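SAM-dependent methyltransferase (Pyrococcus horikoshii, PDB 1WZN) probably transfers a methyl group from S-adenosyl-L-methionine to an acceptor not yet identified, and is seen here holding the by-product S-adenosyl-L-homocysteine. Local coordinates at residues Y2-L7 and T14-R19; A25-V30 and T110-T115; V45-L48 and I54-L57; E58-G63 and L88-L93. All blocks are in the same frame, centred on the assembly; numbering follows the deposited sequence.

Contact 1 (Y2-L7 and T14-R19). With SAH (S-adenosyl-L-homocysteine), chain F.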
# COMPACT_ATOMS: atom_id res chain seq x y z
N TYR A 2 10.29 28.63 -6.86
CA TYR A 2 11.34 29.24 -6.04
C TYR A 2 10.89 29.77 -4.68
O TYR A 2 11.65 30.47 -4.02
CB TYR A 2 12.04 30.36 -6.81
CG TYR A 2 12.56 29.98 -8.17
CD1 TYR A 2 13.28 28.80 -8.36
CD2 TYR A 2 12.37 30.82 -9.27
CE1 TYR A 2 13.81 28.47 -9.61
CE2 TYR A 2 12.89 30.50 -10.52
CZ TYR A 2 13.61 29.32 -10.69
OH TYR A 2 14.15 29.02 -11.92
N GLU A 3 9.66 29.45 -4.26
CA GLU A 3 9.17 29.91 -2.96
C GLU A 3 10.12 29.54 -1.84
O GLU A 3 10.25 30.26 -0.85
CB GLU A 3 7.80 29.30 -2.64
CG GLU A 3 6.67 29.67 -3.56
CD GLU A 3 6.80 29.08 -4.95
OE1 GLU A 3 7.43 27.99 -5.11
OE2 GLU A 3 6.26 29.69 -5.88
N LEU A 4 10.77 28.39 -1.98
CA LEU A 4 11.70 27.89 -0.97
C LEU A 4 12.96 28.73 -0.85
O LEU A 4 13.60 28.77 0.20
CB LEU A 4 12.08 26.44 -1.31
CG LEU A 4 12.97 25.66 -0.35
CD1 LEU A 4 12.27 25.50 1.00
CD2 LEU A 4 13.28 24.30 -0.95
N TYR A 5 13.32 29.43 -1.93
CA TYR A 5 14.54 30.23 -1.97
C TYR A 5 14.34 31.73 -1.80
O TYR A 5 15.31 32.50 -1.80
CB TYR A 5 15.25 29.95 -3.29
CG TYR A 5 15.30 28.47 -3.57
CD1 TYR A 5 15.75 27.58 -2.60
CD2 TYR A 5 14.88 27.95 -4.80
CE1 TYR A 5 15.77 26.22 -2.82
CE2 TYR A 5 14.90 26.58 -5.03
CZ TYR A 5 15.34 25.72 -4.04
OH TYR A 5 15.35 24.37 -4.23
N THR A 6 13.09 32.14 -1.65
CA THR A 6 12.78 33.54 -1.45
C THR A 6 12.07 33.75 -0.12
O THR A 6 12.66 34.13 0.89
CB THR A 6 11.92 34.03 -2.62
OG1 THR A 6 10.80 33.15 -2.79
CG2 THR A 6 12.74 34.04 -3.91
N LEU A 7 10.75 33.51 -0.11
CA LEU A 7 10.00 33.73 1.12
C LEU A 7 10.43 32.78 2.25
O LEU A 7 10.34 33.11 3.43
CB LEU A 7 8.50 33.61 0.82
CG LEU A 7 8.00 34.74 -0.08
CD1 LEU A 7 6.99 34.26 -1.12
CD2 LEU A 7 7.32 35.87 0.70
N THR A 14 16.86 25.33 8.43
CA THR A 14 16.06 24.64 9.44
C THR A 14 15.43 23.41 8.79
O THR A 14 15.52 22.29 9.30
CB THR A 14 14.95 25.55 9.98
OG1 THR A 14 15.55 26.61 10.74
CG2 THR A 14 13.96 24.78 10.86
N ILE A 15 14.82 23.64 7.64
CA ILE A 15 14.18 22.57 6.88
C ILE A 15 15.22 21.50 6.54
O ILE A 15 14.93 20.30 6.59
CB ILE A 15 13.56 23.14 5.58
CG1 ILE A 15 12.39 24.06 5.93
CG2 ILE A 15 13.13 22.01 4.65
CD1 ILE A 15 11.89 24.91 4.77
N TYR A 16 16.44 21.92 6.21
CA TYR A 16 17.43 20.93 5.82
C TYR A 16 18.52 20.73 6.89
O TYR A 16 19.71 20.70 6.61
CB TYR A 16 18.07 21.38 4.51
CG TYR A 16 17.11 21.19 3.39
CD1 TYR A 16 16.79 19.91 2.95
CD2 TYR A 16 16.52 22.30 2.78
CE1 TYR A 16 15.87 19.73 1.93
CE2 TYR A 16 15.60 22.12 1.75
CZ TYR A 16 15.28 20.85 1.32
OH TYR A 16 14.34 20.66 0.31
N ARG A 17 18.06 20.62 8.15
CA ARG A 17 19.00 20.38 9.25
C ARG A 17 19.83 19.12 9.02
O ARG A 17 21.01 19.04 9.35
CB ARG A 17 18.18 20.23 10.53
CG ARG A 17 19.01 19.77 11.73
CD ARG A 17 18.16 19.59 12.99
NE ARG A 17 16.97 18.78 12.70
CZ ARG A 17 17.17 17.47 12.45
NH1 ARG A 17 18.39 16.97 12.48
NH2 ARG A 17 16.12 16.69 12.17
N ARG A 18 19.17 18.09 8.45
CA ARG A 18 19.85 16.82 8.22
C ARG A 18 20.97 16.96 7.19
O ARG A 18 22.07 16.44 7.34
CB ARG A 18 18.82 15.81 7.75
CG ARG A 18 17.75 15.52 8.81
CD ARG A 18 16.81 14.39 8.40
NE ARG A 18 15.76 14.21 9.40
CZ ARG A 18 14.73 15.08 9.38
NH1 ARG A 18 14.68 16.04 8.46
NH2 ARG A 18 13.76 14.99 10.30
N ARG A 19 20.64 17.65 6.08
CA ARG A 19 21.64 17.86 5.05
C ARG A 19 22.91 18.50 5.62
O ARG A 19 24.02 18.24 5.19
CB ARG A 19 21.04 18.76 3.97
CG ARG A 19 21.87 18.76 2.69
CD ARG A 19 22.53 20.12 2.43
NE ARG A 19 23.08 20.18 1.07
CZ ARG A 19 24.31 19.68 0.89
NH1 ARG A 19 24.98 19.16 1.90
NH2 ARG A 19 24.87 19.72 -0.33
N SAH F . 23.79 24.08 -3.26
CA SAH F . 22.91 24.41 -2.06
CB SAH F . 21.47 24.74 -2.36
CG SAH F . 20.55 23.73 -3.00
SD SAH F . 18.93 24.59 -3.25
C SAH F . 23.03 23.18 -1.06
O SAH F . 23.75 22.21 -1.36
OXT SAH F . 22.37 23.28 0.04
C5' SAH F . 18.87 24.92 -4.97
C4' SAH F . 19.48 26.37 -5.31
O4' SAH F . 19.31 26.45 -6.73
C3' SAH F . 18.72 27.55 -4.77
O3' SAH F . 19.55 28.32 -3.90
C2' SAH F . 18.25 28.31 -6.08
O2' SAH F . 18.18 29.72 -5.89
C1' SAH F . 19.30 27.87 -7.09
N9 SAH F . 18.99 27.97 -8.39
C8 SAH F . 17.98 27.44 -9.17
N7 SAH F . 18.01 27.76 -10.42
C5 SAH F . 19.15 28.61 -10.54
C6 SAH F . 19.72 29.28 -11.67
N6 SAH F . 19.21 29.22 -12.91
N1 SAH F . 20.85 30.02 -11.39
C2 SAH F . 21.40 30.11 -10.14
N3 SAH F . 20.88 29.48 -9.03
C4 SAH F . 19.76 28.75 -9.30

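Contact 2 (A25-V30 and T110-T115). With SAH (S-adenosyl-L-homocysteine), chain F.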
# COMPACT_ATOMS: atom_id res chain seq x y z
N ALA A 25 30.81 14.73 5.79
CA ALA A 25 31.05 13.45 5.12
C ALA A 25 31.01 13.66 3.61
O ALA A 25 31.77 13.04 2.86
CB ALA A 25 29.98 12.43 5.53
N GLU A 26 30.12 14.54 3.15
CA GLU A 26 30.01 14.81 1.72
C GLU A 26 31.24 15.51 1.18
O GLU A 26 31.71 15.18 0.10
CB GLU A 26 28.75 15.63 1.42
CG GLU A 26 27.49 14.78 1.37
CD GLU A 26 26.30 15.53 0.80
OE1 GLU A 26 25.23 14.90 0.66
OE2 GLU A 26 26.42 16.74 0.50
N ILE A 27 31.77 16.48 1.91
CA ILE A 27 32.95 17.17 1.41
C ILE A 27 34.19 16.27 1.49
O ILE A 27 35.14 16.45 0.74
CB ILE A 27 33.15 18.52 2.13
CG1 ILE A 27 31.95 19.43 1.81
CG2 ILE A 27 34.44 19.20 1.68
CD1 ILE A 27 31.63 19.54 0.32
N ASP A 28 34.17 15.30 2.40
CA ASP A 28 35.28 14.35 2.49
C ASP A 28 35.32 13.62 1.15
O ASP A 28 36.39 13.39 0.58
CB ASP A 28 35.05 13.30 3.59
CG ASP A 28 35.35 13.81 4.98
OD1 ASP A 28 35.90 14.92 5.11
OD2 ASP A 28 35.03 13.09 5.95
N PHE A 29 34.14 13.23 0.66
CA PHE A 29 34.03 12.52 -0.61
C PHE A 29 34.47 13.44 -1.75
O PHE A 29 35.18 13.01 -2.66
CB PHE A 29 32.59 12.05 -0.84
CG PHE A 29 32.39 11.33 -2.16
CD1 PHE A 29 33.21 10.27 -2.52
CD2 PHE A 29 31.38 11.72 -3.03
CE1 PHE A 29 33.03 9.60 -3.74
CE2 PHE A 29 31.18 11.06 -4.25
CZ PHE A 29 32.01 10.00 -4.61
N VAL A 30 34.03 14.69 -1.70
CA VAL A 30 34.40 15.66 -2.73
C VAL A 30 35.92 15.80 -2.80
O VAL A 30 36.49 15.84 -3.88
CB VAL A 30 33.75 17.03 -2.46
CG1 VAL A 30 34.33 18.09 -3.40
CG2 VAL A 30 32.24 16.93 -2.66
N THR A 110 31.31 23.03 -8.81
CA THR A 110 30.38 22.13 -8.14
C THR A 110 28.94 22.65 -8.21
O THR A 110 28.69 23.84 -8.38
CB THR A 110 30.73 21.96 -6.64
OG1 THR A 110 30.74 23.24 -6.00
CG2 THR A 110 32.11 21.31 -6.47
N MET A 111 28.00 21.72 -8.09
CA MET A 111 26.58 22.05 -8.06
C MET A 111 26.04 20.98 -7.15
O MET A 111 25.87 19.83 -7.55
CB MET A 111 25.93 21.96 -9.44
CG MET A 111 24.44 22.26 -9.37
SD MET A 111 23.69 22.54 -10.98
CE MET A 111 24.06 24.27 -11.18
N PHE A 112 25.76 21.38 -5.91
CA PHE A 112 25.30 20.45 -4.89
C PHE A 112 23.81 20.38 -4.61
O PHE A 112 23.08 21.38 -4.71
CB PHE A 112 26.00 20.75 -3.56
CG PHE A 112 27.49 20.52 -3.58
CD1 PHE A 112 28.01 19.23 -3.63
CD2 PHE A 112 28.37 21.59 -3.53
CE1 PHE A 112 29.39 19.01 -3.63
CE2 PHE A 112 29.75 21.38 -3.53
CZ PHE A 112 30.26 20.09 -3.58
N PHE A 113 23.37 19.18 -4.26
CA PHE A 113 22.00 18.89 -3.86
C PHE A 113 20.89 18.90 -4.91
O PHE A 113 19.93 19.67 -4.82
CB PHE A 113 21.62 19.79 -2.68
CG PHE A 113 20.47 19.26 -1.85
CD1 PHE A 113 20.38 17.91 -1.54
CD2 PHE A 113 19.49 20.13 -1.36
CE1 PHE A 113 19.32 17.42 -0.77
CE2 PHE A 113 18.43 19.64 -0.59
CZ PHE A 113 18.34 18.29 -0.30
N SER A 114 21.05 18.03 -5.91
CA SER A 114 20.04 17.83 -6.95
C SER A 114 19.62 19.00 -7.82
O SER A 114 18.59 18.91 -8.49
CB SER A 114 18.78 17.26 -6.30
OG SER A 114 19.13 16.28 -5.33
N THR A 115 20.40 20.07 -7.85
CA THR A 115 20.00 21.22 -8.64
C THR A 115 19.93 21.02 -10.16
O THR A 115 19.26 21.80 -10.84
CB THR A 115 20.87 22.44 -8.30
OG1 THR A 115 20.72 22.72 -6.91
CG2 THR A 115 20.43 23.67 -9.10
N SAH F . 23.79 24.08 -3.26
CA SAH F . 22.91 24.41 -2.06
CB SAH F . 21.47 24.74 -2.36
CG SAH F . 20.55 23.73 -3.00
SD SAH F . 18.93 24.59 -3.25
C SAH F . 23.03 23.18 -1.06
O SAH F . 23.75 22.21 -1.36
OXT SAH F . 22.37 23.28 0.04
C5' SAH F . 18.87 24.92 -4.97
C4' SAH F . 19.48 26.37 -5.31
O4' SAH F . 19.31 26.45 -6.73
C3' SAH F . 18.72 27.55 -4.77
O3' SAH F . 19.55 28.32 -3.90
C2' SAH F . 18.25 28.31 -6.08
O2' SAH F . 18.18 29.72 -5.89
C1' SAH F . 19.30 27.87 -7.09
N9 SAH F . 18.99 27.97 -8.39
C8 SAH F . 17.98 27.44 -9.17
N7 SAH F . 18.01 27.76 -10.42
C5 SAH F . 19.15 28.61 -10.54
C6 SAH F . 19.72 29.28 -11.67
N6 SAH F . 19.21 29.22 -12.91
N1 SAH F . 20.85 30.02 -11.39
C2 SAH F . 21.40 30.11 -10.14
N3 SAH F . 20.88 29.48 -9.03
C4 SAH F . 19.76 28.75 -9.30

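Contact 3 (V45-L48 and I54-L57). With SAH (S-adenosyl-L-homocysteine), chain F.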
# COMPACT_ATOMS: atom_id res chain seq x y z
N VAL A 45 37.47 26.99 -6.32
CA VAL A 45 36.23 26.30 -6.67
C VAL A 45 35.07 27.25 -6.90
O VAL A 45 34.89 28.21 -6.16
CB VAL A 45 35.82 25.34 -5.53
CG1 VAL A 45 34.57 24.56 -5.91
CG2 VAL A 45 36.97 24.39 -5.21
N LEU A 46 34.27 26.97 -7.93
CA LEU A 46 33.09 27.76 -8.24
C LEU A 46 31.92 26.88 -7.82
O LEU A 46 31.75 25.79 -8.37
CB LEU A 46 32.99 28.04 -9.75
CG LEU A 46 31.67 28.67 -10.24
CD1 LEU A 46 31.47 30.03 -9.60
CD2 LEU A 46 31.69 28.80 -11.76
N ASP A 47 31.13 27.32 -6.85
CA ASP A 47 29.99 26.53 -6.40
C ASP A 47 28.71 27.17 -6.96
O ASP A 47 28.25 28.20 -6.47
CB ASP A 47 29.95 26.48 -4.86
CG ASP A 47 28.86 25.56 -4.34
OD1 ASP A 47 28.58 24.55 -5.02
OD2 ASP A 47 28.30 25.84 -3.26
N LEU A 48 28.15 26.54 -7.99
CA LEU A 48 26.95 27.02 -8.68
C LEU A 48 25.65 26.70 -7.94
O LEU A 48 25.49 25.59 -7.43
CB LEU A 48 26.91 26.42 -10.10
CG LEU A 48 28.13 26.71 -11.00
CD1 LEU A 48 28.04 25.86 -12.27
CD2 LEU A 48 28.17 28.18 -11.37
N ILE A 54 25.71 25.87 2.38
CA ILE A 54 26.01 24.75 3.26
C ILE A 54 27.34 24.07 2.88
O ILE A 54 28.27 24.04 3.68
CB ILE A 54 24.83 23.75 3.29
CG1 ILE A 54 23.66 24.39 4.05
CG2 ILE A 54 25.23 22.44 3.97
CD1 ILE A 54 22.34 23.65 3.95
N PRO A 55 27.44 23.52 1.65
CA PRO A 55 28.73 22.89 1.33
C PRO A 55 29.81 23.94 1.00
O PRO A 55 31.01 23.67 1.13
CB PRO A 55 28.39 21.99 0.14
CG PRO A 55 27.28 22.73 -0.54
CD PRO A 55 26.43 23.20 0.63
N THR A 56 29.38 25.12 0.57
CA THR A 56 30.28 26.22 0.22
C THR A 56 31.18 26.59 1.40
O THR A 56 32.40 26.69 1.26
CB THR A 56 29.47 27.48 -0.18
OG1 THR A 56 28.35 27.10 -0.99
CG2 THR A 56 30.34 28.46 -0.96
N LEU A 57 30.57 26.80 2.56
CA LEU A 57 31.32 27.15 3.76
C LEU A 57 32.20 26.00 4.24
O LEU A 57 33.31 26.22 4.73
CB LEU A 57 30.36 27.59 4.88
CG LEU A 57 29.98 29.08 4.88
CD1 LEU A 57 29.16 29.41 3.63
CD2 LEU A 57 29.19 29.41 6.13
N SAH F . 23.79 24.08 -3.26
CA SAH F . 22.91 24.41 -2.06
CB SAH F . 21.47 24.74 -2.36
CG SAH F . 20.55 23.73 -3.00
SD SAH F . 18.93 24.59 -3.25
C SAH F . 23.03 23.18 -1.06
O SAH F . 23.75 22.21 -1.36
OXT SAH F . 22.37 23.28 0.04
C5' SAH F . 18.87 24.92 -4.97
C4' SAH F . 19.48 26.37 -5.31
O4' SAH F . 19.31 26.45 -6.73
C3' SAH F . 18.72 27.55 -4.77
O3' SAH F . 19.55 28.32 -3.90
C2' SAH F . 18.25 28.31 -6.08
O2' SAH F . 18.18 29.72 -5.89
C1' SAH F . 19.30 27.87 -7.09
N9 SAH F . 18.99 27.97 -8.39
C8 SAH F . 17.98 27.44 -9.17
N7 SAH F . 18.01 27.76 -10.42
C5 SAH F . 19.15 28.61 -10.54
C6 SAH F . 19.72 29.28 -11.67
N6 SAH F . 19.21 29.22 -12.91
N1 SAH F . 20.85 30.02 -11.39
C2 SAH F . 21.40 30.11 -10.14
N3 SAH F . 20.88 29.48 -9.03
C4 SAH F . 19.76 28.75 -9.30

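Contact 4 (E58-G63 and L88-L93)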
# COMPACT_ATOMS: atom_id res chain seq x y z
N GLU A 58 31.73 24.77 4.09
CA GLU A 58 32.52 23.61 4.51
C GLU A 58 33.80 23.55 3.67
O GLU A 58 34.89 23.30 4.19
CB GLU A 58 31.69 22.33 4.35
CG GLU A 58 32.40 21.04 4.76
CD GLU A 58 32.95 21.07 6.18
OE1 GLU A 58 32.32 21.70 7.06
OE2 GLU A 58 34.01 20.44 6.42
N LEU A 59 33.67 23.79 2.36
CA LEU A 59 34.83 23.80 1.47
C LEU A 59 35.77 24.95 1.86
O LEU A 59 36.99 24.78 1.89
CB LEU A 59 34.38 23.96 0.01
CG LEU A 59 33.88 22.68 -0.68
CD1 LEU A 59 33.05 22.99 -1.92
CD2 LEU A 59 35.09 21.83 -1.05
N ALA A 60 35.20 26.11 2.14
CA ALA A 60 36.01 27.27 2.53
C ALA A 60 36.78 26.99 3.81
O ALA A 60 37.96 27.32 3.93
CB ALA A 60 35.12 28.50 2.72
N GLU A 61 36.10 26.38 4.77
CA GLU A 61 36.71 26.06 6.05
C GLU A 61 37.97 25.21 5.87
O GLU A 61 38.87 25.20 6.70
CB GLU A 61 35.68 25.30 6.90
CG GLU A 61 36.14 25.12 8.35
CD GLU A 61 35.03 24.46 9.16
OE1 GLU A 61 33.96 25.05 9.28
OE2 GLU A 61 35.27 23.38 9.69
N ARG A 62 37.98 24.44 4.76
CA ARG A 62 39.09 23.51 4.54
C ARG A 62 40.23 24.12 3.72
O ARG A 62 41.21 23.47 3.39
CB ARG A 62 38.53 22.26 3.84
CG ARG A 62 37.59 21.45 4.74
CD ARG A 62 37.13 20.15 4.06
NE ARG A 62 35.99 19.57 4.77
CZ ARG A 62 35.85 18.23 4.73
NH1 ARG A 62 36.72 17.49 4.07
NH2 ARG A 62 34.82 17.65 5.36
N GLY A 63 40.07 25.41 3.34
CA GLY A 63 41.19 26.13 2.73
C GLY A 63 40.97 26.43 1.24
O GLY A 63 41.76 27.09 0.58
N LEU A 88 34.90 33.19 7.43
CA LEU A 88 35.29 32.54 6.19
C LEU A 88 35.17 33.56 5.08
O LEU A 88 34.19 34.31 5.00
CB LEU A 88 34.39 31.33 5.93
CG LEU A 88 34.56 30.22 6.97
CD1 LEU A 88 33.51 29.13 6.77
CD2 LEU A 88 35.97 29.65 6.86
N LYS A 89 36.19 33.61 4.23
CA LYS A 89 36.21 34.55 3.12
C LYS A 89 35.75 33.85 1.84
O LYS A 89 36.47 33.03 1.28
CB LYS A 89 37.63 35.11 2.95
CG LYS A 89 38.13 35.88 4.16
CD LYS A 89 39.47 36.56 3.89
CE LYS A 89 39.92 37.39 5.09
NZ LYS A 89 41.21 38.09 4.85
N ILE A 90 34.54 34.18 1.42
CA ILE A 90 33.96 33.59 0.22
C ILE A 90 33.33 34.70 -0.61
O ILE A 90 32.72 35.61 -0.07
CB ILE A 90 32.83 32.58 0.57
CG1 ILE A 90 33.40 31.43 1.40
CG2 ILE A 90 32.17 32.06 -0.72
CD1 ILE A 90 32.34 30.52 2.02
N GLU A 91 33.51 34.64 -1.92
CA GLU A 91 32.93 35.63 -2.80
C GLU A 91 31.56 35.10 -3.25
O GLU A 91 31.49 34.14 -4.02
CB GLU A 91 33.83 35.88 -4.01
CG GLU A 91 33.19 36.73 -5.11
CD GLU A 91 34.15 37.06 -6.24
OE1 GLU A 91 35.03 36.23 -6.55
OE2 GLU A 91 33.99 38.15 -6.84
N PHE A 92 30.49 35.71 -2.75
CA PHE A 92 29.14 35.30 -3.13
C PHE A 92 28.61 36.26 -4.19
O PHE A 92 28.67 37.48 -4.03
CB PHE A 92 28.23 35.29 -1.90
CG PHE A 92 28.43 34.09 -1.01
CD1 PHE A 92 28.06 32.82 -1.45
CD2 PHE A 92 29.00 34.23 0.25
CE1 PHE A 92 28.26 31.69 -0.63
CE2 PHE A 92 29.21 33.12 1.07
CZ PHE A 92 28.84 31.85 0.63
N LEU A 93 28.10 35.70 -5.29
CA LEU A 93 27.59 36.48 -6.41
C LEU A 93 26.17 36.07 -6.78
O LEU A 93 25.81 34.90 -6.69
CB LEU A 93 28.46 36.24 -7.64
CG LEU A 93 29.98 36.41 -7.51
CD1 LEU A 93 30.68 35.84 -8.73
CD2 LEU A 93 30.30 37.87 -7.33

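Contact 1 (Y2-L7 and T14-R19)
L4 reaches across to I15 and Y16 with its two methyl branches parted. CD1 meets I15 CD1 at 3.8 Å, while CD2 comes to the edge of the Y16 ring, 4.0 Å from its OH. The leucine gets there because CG stands anti to the backbone N (chi1 -176°), which turns the fork toward the helices. I15 also lays its CG2 over one face of the Y16 ring, and the hydroxyl of Y16 is held by R187. The tight part lies on the ligand side. There the Y5 ring is filled on both faces: C3' of SAH sits 3.5 Å above its centre, and L4 CB backs the other face toward the rim. Y5 CE1 approaches SAH SD at 3.6 Å, and its OH bonds to Y118. With only a methyl at Y5, as in an alanine, the ribose and sulfur would probably lose the flat surface they lie on, and the Y118 hydroxyl this partner. R19 NH2 gives a weak, bent hydrogen bond to SAH O (2.9 Å, 127°), while its NH1 pairs with E26. Away from the ligand the contact loosens: L7 is exposed and packs on P194 of the second subunit. An N-terminal segment folded over the ligand in this way is consistent with the N-terminal cover over the SAM/SAH pocket seen in many class I methyltransferases.

Contact 2 (A25-V30 and T110-T115)
F112 points its ring outward from the end of strand 106-111 into the side of helix 23-36. V30 CG2 comes in at the ring edge, near its plane, 3.7 Å from CE1. I27 adds the tip of its longer branch, CD1, 4.2 Å from CZ, with the two side chains crossing at about a right angle. These are purely apolar touches on the far end of the ring. At its near end the same residue serves the ligand: the amino N of SAH donates to F112 O at 3.1 Å, and F112 CB lies 3.5 Å from SAH O. F113 CB is also 3.5 Å from that oxygen, while the F113 ring turns its edge to SAH CG. T115 closes this side, its OG1 3.5 Å from SAH C5'. One step further out, several neighbours fix these groups. D144 accepts from F113 N, Y16 meets the F113 ring edge-to-face, and P55 and L59 pack on F112. Helix 23-36 is pinned in turn by E26, which also pairs with R22 and R242, and by D28, which pairs with R62. The contact thus lies between helix 23-36 and the sheet, with helix 54-61 alongside and strands 44-48 and 139-146 flanking strand 106-111.

Contact 3 (V45-L48 and I54-L57)
D47 is the residue of strand 44-48 that reaches T56 and P55 of helix 54-61, and the strand leads up to it in the usual alternation. V45 comes first, bonded through its backbone to E65 and V67 of the next strand and resting its side chain on T110. L46 faces V67 and F106. At D47 the side chain turns to the helix: CG is anti to the backbone N (chi1 -175°), which sets OD2 in front of T56. T56 OG1 donates to D47 OD2 at a short 2.6 Å, meeting the anti lone pair of that oxygen, on the side away from OD1. The other oxygen, OD1, takes a hydrogen bond from T110 OG1, and P55 CG lies 4.3 Å from OD2. Replaced by an alanine, D47 would no longer offer its two oxygens, and the T56 and T110 hydroxyls would probably be left without these acceptors. L48 ends the segment with its side chain against V109 and M111. At the start of the helix, P55 CD lies 3.5 Å from SAH O, and I54 CD1 is 3.9 Å from SAH OXT. Chemically, a buried carboxylate gripped by two hydroxyls ties strand, helix and neighbouring strand together, and its negative charge is probably eased by both donors as it holds the first turn of the helix under the amino acid end of SAH.

Contact 4 (E58-G63 and L88-L93)
The side chains of L88 and I90 both leave the backbone with their leading branch anti to the carbonyl carbon (chi1 -65° for L88, and much the same for I90), and this swings the two residues toward A60 on helix 54-61. I90 extends fully along CG1, and the end of that branch meets the A60 methyl: CD1 is 3.5 Å from A60 CB, with CG1 close behind. L88 comes alongside, its CB 4.3 Å from A60 CB, and sends CD2 on over the helix backbone, where it lies 3.8 Å from E61 CA. The small alanine lets both larger chains settle close to the helix. E61 adds a looser touch, its CB 4.4 Å from L88 CD2, while its carboxylate pairs with R86.

Turned away from L88 and I90, E58 and R62 form a salt bridge. R62 grips E58 side-on, with NE and NH2 both directed at OE2. The bond from R62 NE to E58 OE2 is 2.7 Å long with an angle of 154°, uses the anti lone pair of OE2, and lies in the guanidinium plane; the NH2 bond is more bent at 135°. E58 OE1 goes to K24, and R62 NH1 reaches E31, so the pair also ties this helix to helix 23-36. The helix ends at G63 in a Schellman motif, G63 N bonding back to A60 O at 2.9 Å; the positive phi there suits glycine. Within 88-93, I90 CG2 lies over one face of the F92 ring. A helix covering the approach to an outer strand is part of the Rossmann-like alpha/beta sandwich of class I methyltransferases.

From the N terminus, contact 1 closes first, a short loop that brings the end of helix 12-15 and Y16 back against residues 2-7. Helix 23-36 then opens contact 2, whose wide loop returns only with strand 106-111. Within that span lie contacts 3 and 4, one after the other and without crossing: contact 3 joins strand 44-48 to the start of helix 54-61, and contact 4 joins the end of that helix to the approach to strand 91-94. Contacts 2 to 4 therefore bind two helices to the mixed seven-stranded sheet. SAH touches contacts 1, 2 and 3, while contact 4 stands away from it, the I90 side chain about 12 Å from SAH.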